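Local atomic coordinates of Ice-binding protein (Flavobacteriaceae bacterium, PDB entry 5UYT), a protein that probably binds ice and gives its Antarctic bacterium antifreeze activity, using two right-handed beta-helix domains. Residues P4-A9 with L65-L70; T88-G93 with F119-Q124; T106-G111 with Q134-N139. All coordinates share one frame; numbering follows the deposited sequence.

Interaction 1 of 3, residues P4-A9 with L65-L70; sequences PTLGAA and LIAYNL
Pro4, Thr5 and Leu6, in the loop before strand 12-16, pack against Ala67 and Leu70 on one side of helix 55-73. The contact is van der Waals packing of a loop on a helix beside the beta-helix. Ala67 is central: its methyl CB meets Leu6 CD2 at 3.6 Å and lies 3.5 Å from Thr5 O, a carbonyl buried here with no hydrogen-bond partner in the model. So small a side chain lets the loop come close, with Leu6 CA 5.4 Å from Ala67 CA. Leu6 CB starts away from the helix, but its CD2 branch turns back to reach the methyl. One helical turn on, Leu70 lays CB and CD1 against Pro4 CB, each at 3.9 Å; the proline ring offers a rigid apolar surface and suits this extended backbone. Thr5 shapes the loop through an ST turn, in which OG1 accepts from Gly7 N at 3.1 Å. Gly7, at phi 48° and psi -122°, adopts a conformation easy for glycine. Pro4 also touches Phe147 of strand 146-150 and Leu6 touches Leu186 of strand 180-187, so the loop meets both helix and strands, while Tyr68 links the helix directly to Lys149 and Glu151.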
loop_
_atom_site.group_PDB
_atom_site.type_symbol
_atom_site.label_atom_id
_atom_site.label_comp_id
_atom_site.label_asym_id
_atom_site.label_seq_id
_atom_site.Cartn_x
_atom_site.Cartn_y
_atom_site.Cartn_z
ATOM N N PRO A 4 -12.978 22.836 1.837
ATOM C CA PRO A 4 -13.733 22.375 0.665
ATOM C C PRO A 4 -13.715 20.870 0.490
ATOM O O PRO A 4 -12.671 20.233 0.664
ATOM C CB PRO A 4 -13.018 23.040 -0.521
ATOM C CG PRO A 4 -11.688 23.444 0.004
ATOM C CD PRO A 4 -11.897 23.764 1.459
ATOM N N THR A 5 -14.867 20.303 0.150
ATOM C CA THR A 5 -14.892 18.894 -0.192
ATOM C C THR A 5 -14.332 18.651 -1.595
ATOM O O THR A 5 -14.563 19.440 -2.515
ATOM C CB THR A 5 -16.282 18.243 0.003
ATOM O OG1 THR A 5 -16.175 16.845 -0.290
ATOM C CG2 THR A 5 -17.352 18.894 -0.889
ATOM N N LEU A 6 -13.564 17.569 -1.729
ATOM C CA LEU A 6 -13.096 17.093 -3.028
ATOM C C LEU A 6 -14.026 16.063 -3.677
ATOM O O LEU A 6 -13.814 15.672 -4.834
ATOM C CB LEU A 6 -11.698 16.478 -2.884
ATOM C CG LEU A 6 -10.505 17.396 -2.659
ATOM C CD1 LEU A 6 -9.264 16.524 -2.497
ATOM C CD2 LEU A 6 -10.327 18.405 -3.799
ATOM N N GLY A 7 -15.019 15.596 -2.918
ATOM C CA GLY A 7 -15.906 14.514 -3.362
ATOM C C GLY A 7 -15.136 13.337 -3.922
ATOM O O GLY A 7 -14.292 12.761 -3.229
ATOM N N ALA A 8 -15.411 12.990 -5.180
ATOM C CA ALA A 8 -14.820 11.793 -5.807
ATOM C C ALA A 8 -13.338 11.987 -6.168
ATOM O O ALA A 8 -12.584 11.018 -6.270
ATOM C CB ALA A 8 -15.621 11.389 -7.035
ATOM N N ALA A 9 -12.931 13.234 -6.390
ATOM C CA ALA A 9 -11.520 13.518 -6.609
ATOM C C ALA A 9 -10.654 13.042 -5.440
ATOM O O ALA A 9 -9.459 12.727 -5.631
ATOM C CB ALA A 9 -11.307 15.004 -6.853
ATOM N N LEU A 65 -13.912 20.292 -10.162
ATOM C CA LEU A 65 -14.473 21.607 -10.540
ATOM C C LEU A 65 -15.154 22.312 -9.357
ATOM O O LEU A 65 -14.857 23.482 -9.073
ATOM C CB LEU A 65 -15.433 21.451 -11.708
ATOM C CG LEU A 65 -16.021 22.764 -12.236
ATOM C CD1 LEU A 65 -14.936 23.675 -12.800
ATOM C CD2 LEU A 65 -17.091 22.449 -13.270
ATOM N N ILE A 66 -16.055 21.599 -8.678
ATOM C CA ILE A 66 -16.727 22.105 -7.472
ATOM C C ILE A 66 -15.716 22.545 -6.388
ATOM O O ILE A 66 -15.867 23.646 -5.818
ATOM C CB ILE A 66 -17.700 21.049 -6.891
ATOM C CG1 ILE A 66 -18.912 20.866 -7.817
ATOM C CG2 ILE A 66 -18.185 21.455 -5.501
ATOM C CD1 ILE A 66 -19.663 19.578 -7.546
ATOM N N ALA A 67 -14.722 21.681 -6.112
ATOM C CA ALA A 67 -13.597 21.993 -5.213
ATOM C C ALA A 67 -12.862 23.278 -5.635
ATOM O O ALA A 67 -12.630 24.158 -4.791
ATOM C CB ALA A 67 -12.612 20.819 -5.117
ATOM N N TYR A 68 -12.492 23.370 -6.918
ATOM C CA TYR A 68 -11.780 24.540 -7.439
ATOM C C TYR A 68 -12.569 25.832 -7.152
ATOM O O TYR A 68 -11.997 26.827 -6.689
ATOM C CB TYR A 68 -11.489 24.443 -8.957
ATOM C CG TYR A 68 -10.977 25.772 -9.470
ATOM C CD1 TYR A 68 -9.643 26.129 -9.291
ATOM C CD2 TYR A 68 -11.849 26.720 -10.040
ATOM C CE1 TYR A 68 -9.168 27.359 -9.688
ATOM C CE2 TYR A 68 -11.381 27.959 -10.438
ATOM C CZ TYR A 68 -10.041 28.272 -10.268
ATOM O OH TYR A 68 -9.567 29.508 -10.658
ATOM N N ASN A 69 -13.870 25.800 -7.432
ATOM C CA ASN A 69 -14.724 26.965 -7.264
ATOM C C ASN A 69 -14.843 27.404 -5.808
ATOM O O ASN A 69 -14.857 28.605 -5.531
ATOM C CB ASN A 69 -16.097 26.739 -7.897
ATOM C CG ASN A 69 -16.047 26.774 -9.407
ATOM O OD1 ASN A 69 -15.185 27.418 -9.993
ATOM N ND2 ASN A 69 -16.975 26.082 -10.048
ATOM N N LEU A 70 -14.892 26.439 -4.888
ATOM C CA LEU A 70 -14.880 26.749 -3.458
ATOM C C LEU A 70 -13.537 27.353 -3.046
ATOM O O LEU A 70 -13.491 28.313 -2.268
ATOM C CB LEU A 70 -15.178 25.509 -2.622
ATOM C CG LEU A 70 -16.579 24.893 -2.692
ATOM C CD1 LEU A 70 -16.496 23.468 -2.142
ATOM C CD2 LEU A 70 -17.586 25.747 -1.934
#

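Interaction 2 of 3, residues T88-G93 with F119-Q124; sequences TTLTAG and FIFKIQ
Phe119 has the largest share of the surface buried in this contact, its ring lying where segment 88-93 turns from strand 88-90 toward the next strand. With CG beside its own backbone N (chi1 -57°), the ring meets backbone atoms of segment 88-93, while Leu109 and Val146 pack around it from other strands. Ala92 CA sits over one face, 4.2 Å from the ring centroid, in a CH-pi contact. Leu90 O approaches the edge near the ring plane, 3.5 Å from CE1, and the same CE1 comes within 3.3 Å of Thr91 C. A flat aromatic ring suits this site because it can accept a C-H over its face and a carbonyl oxygen at its slightly positive edge.

Leu90 sends its side chain inward to meet Phe121 tip to tip, CD1 touching the ring edge in plane at 3.5 Å from CE1. Phe121 also stacks with Trp148, so the leucine methyl borders an aromatic cluster inside the beta-helix.

Gly93 begins strand 93-97, which pairs in parallel with strand 119-123. Its O accepts from Ile120 N at 2.9 Å in a nearly straight bond (172°), while Phe119 CA lies 3.5 Å from the same oxygen; a further backbone bond links Gly93 with Val118. Its almost fully extended backbone (phi and psi both 172°) is readily adopted by glycine.

The contact thus combines a nearly straight backbone bond, consistent with the parallel pairing of Gly93 and Phe119, with apolar and aromatic packing that covers the peptides of the turn without charged groups.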
loop_
_atom_site.group_PDB
_atom_site.type_symbol
_atom_site.label_atom_id
_atom_site.label_comp_id
_atom_site.label_asym_id
_atom_site.label_seq_id
_atom_site.Cartn_x
_atom_site.Cartn_y
_atom_site.Cartn_z
ATOM N N THR A 88 10.149 30.246 7.001
ATOM C CA THR A 88 8.883 30.879 7.413
ATOM C C THR A 88 7.927 29.881 8.065
ATOM O O THR A 88 7.920 28.705 7.709
ATOM C CB THR A 88 8.198 31.554 6.193
ATOM O OG1 THR A 88 8.925 32.743 5.861
ATOM C CG2 THR A 88 6.774 31.955 6.488
ATOM N N THR A 89 7.134 30.355 9.020
ATOM C CA THR A 89 6.055 29.546 9.616
ATOM C C THR A 89 4.712 30.239 9.417
ATOM O O THR A 89 4.600 31.457 9.667
ATOM C CB THR A 89 6.313 29.280 11.116
ATOM O OG1 THR A 89 7.551 28.566 11.254
ATOM C CG2 THR A 89 5.207 28.408 11.706
ATOM N N LEU A 90 3.708 29.502 8.939
ATOM C CA LEU A 90 2.344 30.063 8.798
ATOM C C LEU A 90 1.315 29.306 9.618
ATOM O O LEU A 90 1.355 28.082 9.688
ATOM C CB LEU A 90 1.871 30.070 7.331
ATOM C CG LEU A 90 2.633 30.865 6.277
ATOM C CD1 LEU A 90 2.198 30.416 4.892
ATOM C CD2 LEU A 90 2.360 32.361 6.476
ATOM N N THR A 91 0.397 30.055 10.230
ATOM C CA THR A 91 -0.757 29.456 10.898
ATOM C C THR A 91 -1.949 29.410 9.920
ATOM O O THR A 91 -1.798 29.757 8.735
ATOM C CB THR A 91 -1.094 30.201 12.206
ATOM O OG1 THR A 91 -1.086 31.620 11.974
ATOM C CG2 THR A 91 -0.063 29.868 13.280
ATOM N N ALA A 92 -3.113 28.963 10.396
ATOM C CA ALA A 92 -4.261 28.772 9.519
ATOM C C ALA A 92 -4.565 30.046 8.742
ATOM O O ALA A 92 -4.463 31.162 9.278
ATOM C CB ALA A 92 -5.476 28.336 10.311
ATOM N N GLY A 93 -4.970 29.900 7.488
ATOM C CA GLY A 93 -5.439 31.079 6.758
ATOM C C GLY A 93 -5.693 30.824 5.287
ATOM O O GLY A 93 -5.395 29.729 4.773
ATOM N N PHE A 119 -5.404 25.528 5.571
ATOM C CA PHE A 119 -4.402 26.375 4.925
ATOM C C PHE A 119 -4.728 26.380 3.430
ATOM O O PHE A 119 -4.639 25.349 2.791
ATOM C CB PHE A 119 -3.000 25.780 5.160
ATOM C CG PHE A 119 -2.642 25.607 6.618
ATOM C CD1 PHE A 119 -1.827 26.539 7.263
ATOM C CD2 PHE A 119 -3.098 24.493 7.342
ATOM C CE1 PHE A 119 -1.493 26.380 8.609
ATOM C CE2 PHE A 119 -2.763 24.333 8.693
ATOM C CZ PHE A 119 -1.955 25.279 9.322
ATOM N N ILE A 120 -5.168 27.511 2.888
ATOM C CA ILE A 120 -5.470 27.611 1.453
ATOM C C ILE A 120 -4.545 28.674 0.836
ATOM O O ILE A 120 -4.438 29.799 1.349
ATOM C CB ILE A 120 -6.968 27.982 1.186
ATOM C CG1 ILE A 120 -7.910 26.850 1.625
ATOM C CG2 ILE A 120 -7.198 28.366 -0.282
ATOM C CD1 ILE A 120 -9.370 27.275 1.764
ATOM N N PHE A 121 -3.858 28.297 -0.238
ATOM C CA PHE A 121 -2.972 29.209 -0.942
ATOM C C PHE A 121 -3.554 29.505 -2.311
ATOM O O PHE A 121 -3.783 28.594 -3.113
ATOM C CB PHE A 121 -1.577 28.609 -1.050
ATOM C CG PHE A 121 -0.932 28.408 0.283
ATOM C CD1 PHE A 121 -0.210 29.437 0.867
ATOM C CD2 PHE A 121 -1.055 27.193 0.967
ATOM C CE1 PHE A 121 0.393 29.264 2.110
ATOM C CE2 PHE A 121 -0.458 27.010 2.211
ATOM C CZ PHE A 121 0.261 28.062 2.786
ATOM N N LYS A 122 -3.852 30.779 -2.535
ATOM C CA LYS A 122 -4.376 31.248 -3.811
ATOM C C LYS A 122 -3.221 31.821 -4.625
ATOM O O LYS A 122 -2.770 32.947 -4.389
ATOM C CB LYS A 122 -5.483 32.272 -3.579
ATOM C CG LYS A 122 -6.649 31.673 -2.811
ATOM C CD LYS A 122 -7.737 32.687 -2.517
ATOM C CE LYS A 122 -8.797 32.737 -3.609
ATOM N NZ LYS A 122 -9.802 33.791 -3.282
ATOM N N ILE A 123 -2.725 31.022 -5.567
ATOM C CA ILE A 123 -1.562 31.423 -6.364
ATOM C C ILE A 123 -2.000 31.895 -7.755
ATOM O O ILE A 123 -2.386 31.076 -8.591
ATOM C CB ILE A 123 -0.526 30.275 -6.508
ATOM C CG1 ILE A 123 -0.159 29.588 -5.151
ATOM C CG2 ILE A 123 0.694 30.752 -7.294
ATOM C CD1 ILE A 123 0.289 30.541 -4.046
ATOM N N GLN A 124 -1.942 33.210 -8.002
ATOM C CA GLN A 124 -2.455 33.786 -9.256
ATOM C C GLN A 124 -1.347 33.831 -10.303
ATOM O O GLN A 124 -0.913 34.904 -10.741
ATOM C CB GLN A 124 -3.050 35.188 -9.028
ATOM C CG GLN A 124 -3.960 35.253 -7.811
ATOM C CD GLN A 124 -5.132 34.309 -7.939
ATOM O OE1 GLN A 124 -5.222 33.306 -7.239
ATOM N NE2 GLN A 124 -6.028 34.625 -8.862
#

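Interaction 3 of 3, residues T106-G111 with Q134-N139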
loop_
_atom_site.group_PDB
_atom_site.type_symbol
_atom_site.label_atom_id
_atom_site.label_comp_id
_atom_site.label_asym_id
_atom_site.label_seq_id
_atom_site.Cartn_x
_atom_site.Cartn_y
_atom_site.Cartn_z
ATOM N N THR A 106 12.633 25.836 3.746
ATOM C CA THR A 106 11.603 25.193 4.539
ATOM C C THR A 106 10.372 26.108 4.716
ATOM O O THR A 106 10.524 27.315 4.945
ATOM C CB THR A 106 12.206 24.779 5.900
ATOM O OG1 THR A 106 13.430 24.045 5.679
ATOM C CG2 THR A 106 11.252 23.928 6.662
ATOM N N LEU A 107 9.173 25.538 4.606
ATOM C CA LEU A 107 7.946 26.240 4.945
ATOM C C LEU A 107 7.235 25.387 5.980
ATOM O O LEU A 107 6.989 24.208 5.724
ATOM C CB LEU A 107 7.026 26.412 3.720
ATOM C CG LEU A 107 5.705 27.136 4.027
ATOM C CD1 LEU A 107 5.950 28.578 4.462
ATOM C CD2 LEU A 107 4.749 27.099 2.841
ATOM N N THR A 108 6.895 25.962 7.129
ATOM C CA THR A 108 6.202 25.210 8.188
ATOM C C THR A 108 4.752 25.665 8.314
ATOM O O THR A 108 4.470 26.863 8.402
ATOM C CB THR A 108 6.945 25.304 9.550
ATOM O OG1 THR A 108 8.267 24.783 9.392
ATOM C CG2 THR A 108 6.230 24.521 10.655
ATOM N N LEU A 109 3.828 24.703 8.312
ATOM C CA LEU A 109 2.415 25.004 8.535
ATOM C C LEU A 109 2.051 24.505 9.931
ATOM O O LEU A 109 2.114 23.292 10.227
ATOM C CB LEU A 109 1.533 24.371 7.436
ATOM C CG LEU A 109 2.010 24.597 5.998
ATOM C CD1 LEU A 109 1.050 23.973 4.998
ATOM C CD2 LEU A 109 2.217 26.090 5.689
ATOM N N ASP A 110 1.683 25.459 10.780
ATOM C CA ASP A 110 1.530 25.249 12.219
ATOM C C ASP A 110 0.046 25.290 12.547
ATOM O O ASP A 110 -0.645 26.304 12.318
ATOM C CB ASP A 110 2.333 26.348 12.934
ATOM C CG ASP A 110 2.030 26.478 14.429
ATOM O OD1 ASP A 110 1.254 25.711 15.036
ATOM O OD2 ASP A 110 2.563 27.464 14.999
ATOM N N GLY A 111 -0.454 24.173 13.056
ATOM C CA GLY A 111 -1.887 24.003 13.252
ATOM C C GLY A 111 -2.434 24.687 14.496
ATOM O O GLY A 111 -3.634 24.625 14.754
ATOM N N GLN A 134 11.260 21.971 1.386
ATOM C CA GLN A 134 10.436 21.113 2.268
ATOM C C GLN A 134 9.277 21.855 2.912
ATOM O O GLN A 134 9.481 22.839 3.632
ATOM C CB GLN A 134 11.302 20.483 3.334
ATOM C CG GLN A 134 12.299 19.505 2.741
ATOM C CD GLN A 134 12.929 18.626 3.791
ATOM O OE1 GLN A 134 14.021 18.112 3.592
ATOM N NE2 GLN A 134 12.240 18.434 4.907
ATOM N N VAL A 135 8.073 21.357 2.674
ATOM C CA VAL A 135 6.895 21.836 3.375
ATOM C C VAL A 135 6.644 20.901 4.559
ATOM O O VAL A 135 6.534 19.697 4.378
ATOM C CB VAL A 135 5.683 21.916 2.428
ATOM C CG1 VAL A 135 4.415 22.320 3.189
ATOM C CG2 VAL A 135 5.989 22.944 1.347
ATOM N N LEU A 136 6.604 21.476 5.759
ATOM C CA LEU A 136 6.525 20.703 6.998
ATOM C C LEU A 136 5.222 21.024 7.721
ATOM O O LEU A 136 4.714 22.158 7.631
ATOM C CB LEU A 136 7.707 21.043 7.919
ATOM C CG LEU A 136 9.119 21.030 7.324
ATOM C CD1 LEU A 136 10.145 21.574 8.309
ATOM C CD2 LEU A 136 9.521 19.631 6.877
ATOM N N LEU A 137 4.666 20.014 8.405
ATOM C CA LEU A 137 3.470 20.208 9.212
ATOM C C LEU A 137 3.797 20.073 10.699
ATOM O O LEU A 137 4.564 19.185 11.111
ATOM C CB LEU A 137 2.358 19.210 8.835
ATOM C CG LEU A 137 2.007 19.098 7.349
ATOM C CD1 LEU A 137 1.016 17.952 7.129
ATOM C CD2 LEU A 137 1.502 20.431 6.776
ATOM N N THR A 138 3.218 20.951 11.514
ATOM C CA THR A 138 3.424 20.838 12.961
ATOM C C THR A 138 2.172 21.168 13.756
ATOM O O THR A 138 1.242 21.825 13.256
ATOM C CB THR A 138 4.525 21.783 13.487
ATOM O OG1 THR A 138 4.148 23.149 13.231
ATOM C CG2 THR A 138 5.826 21.514 12.830
ATOM N N ASN A 139 2.171 20.702 15.006
ATOM C CA ASN A 139 1.274 21.247 16.006
ATOM C C ASN A 139 -0.173 21.082 15.549
ATOM O O ASN A 139 -0.992 22.001 15.634
ATOM C CB ASN A 139 1.658 22.724 16.263
ATOM C CG ASN A 139 1.078 23.266 17.553
ATOM O OD1 ASN A 139 0.829 22.516 18.509
ATOM N ND2 ASN A 139 0.867 24.583 17.595
#
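Strands 106-110 and 134-138 run parallel and in exact register, Thr106 beside Gln134 through Asp110 beside Thr138, with their axes 4.6 Å apart and inclined by 23°. They are successive rungs on one face of a right-handed beta-helix. Leu107 and Leu109 each use N and O to bridge to strand 134-138: Leu107 N and O bond to Gln134 O and Leu136 N, and Leu109 N and O to Leu136 O and Thr138 N. Gly111 N extends this ladder to Thr138 O.

Side chains alternate between two faces. Leu107, Leu109 and Val135 are buried on the inner face, where branched apolar groups pack well; Leu137 shares that face but is only partly covered. Leu109 CD1 packs 4.0 Å from Leu137 CD2 and 4.2 Å from Val135 CG1. On the other face, Thr108 and Thr138 cross at about a right angle, with Thr108 CG2 3.6 Å from Thr138 OG1. Thr138 OG1 lies between its backbone N and carbonyl carbon (chi1 61°), which turns it toward strand 106-110. Threonine suits such a strand because branching at CB favours the extended backbone.

Beyond the ladder the chain turns. Gly111 fits because a side-chain carbon there would come within 2.7 Å of Asn139 O, and Asn139 takes a left-handed backbone conformation that asparagine tolerates well. Asp110 and Asn139 lie side by side: Asn139 ND2, with the acceptor near its amide plane, donates at 2.8 Å to the syn side of Asp110 OD1, an oxygen that also accepts from Gly112 N.

In the fold
All three contacts lie in the earlier beta-helix region of the chain, interactions 2 and 3 within its coils and interaction 1 beside them. Interaction 1 closes first along the sequence; the segments of interactions 2 and 3 then alternate as successive coils are laid down. Their centres are about 11 Å apart, and they share a three-stranded parallel sheet in which strand 106-110 lies between 88-90 and 134-138. Leu90 N and O probably bond to Thr108 O and Asp110 N there. Interaction 2 also reaches strand 119-123 on another face. Interaction 1 is centred about 18 Å from interaction 2 and about 24 Å from interaction 3. Thus interactions 2 and 3 tie successive coils together, while interaction 1 packs the N-terminal loop on the flanking helix 55-73.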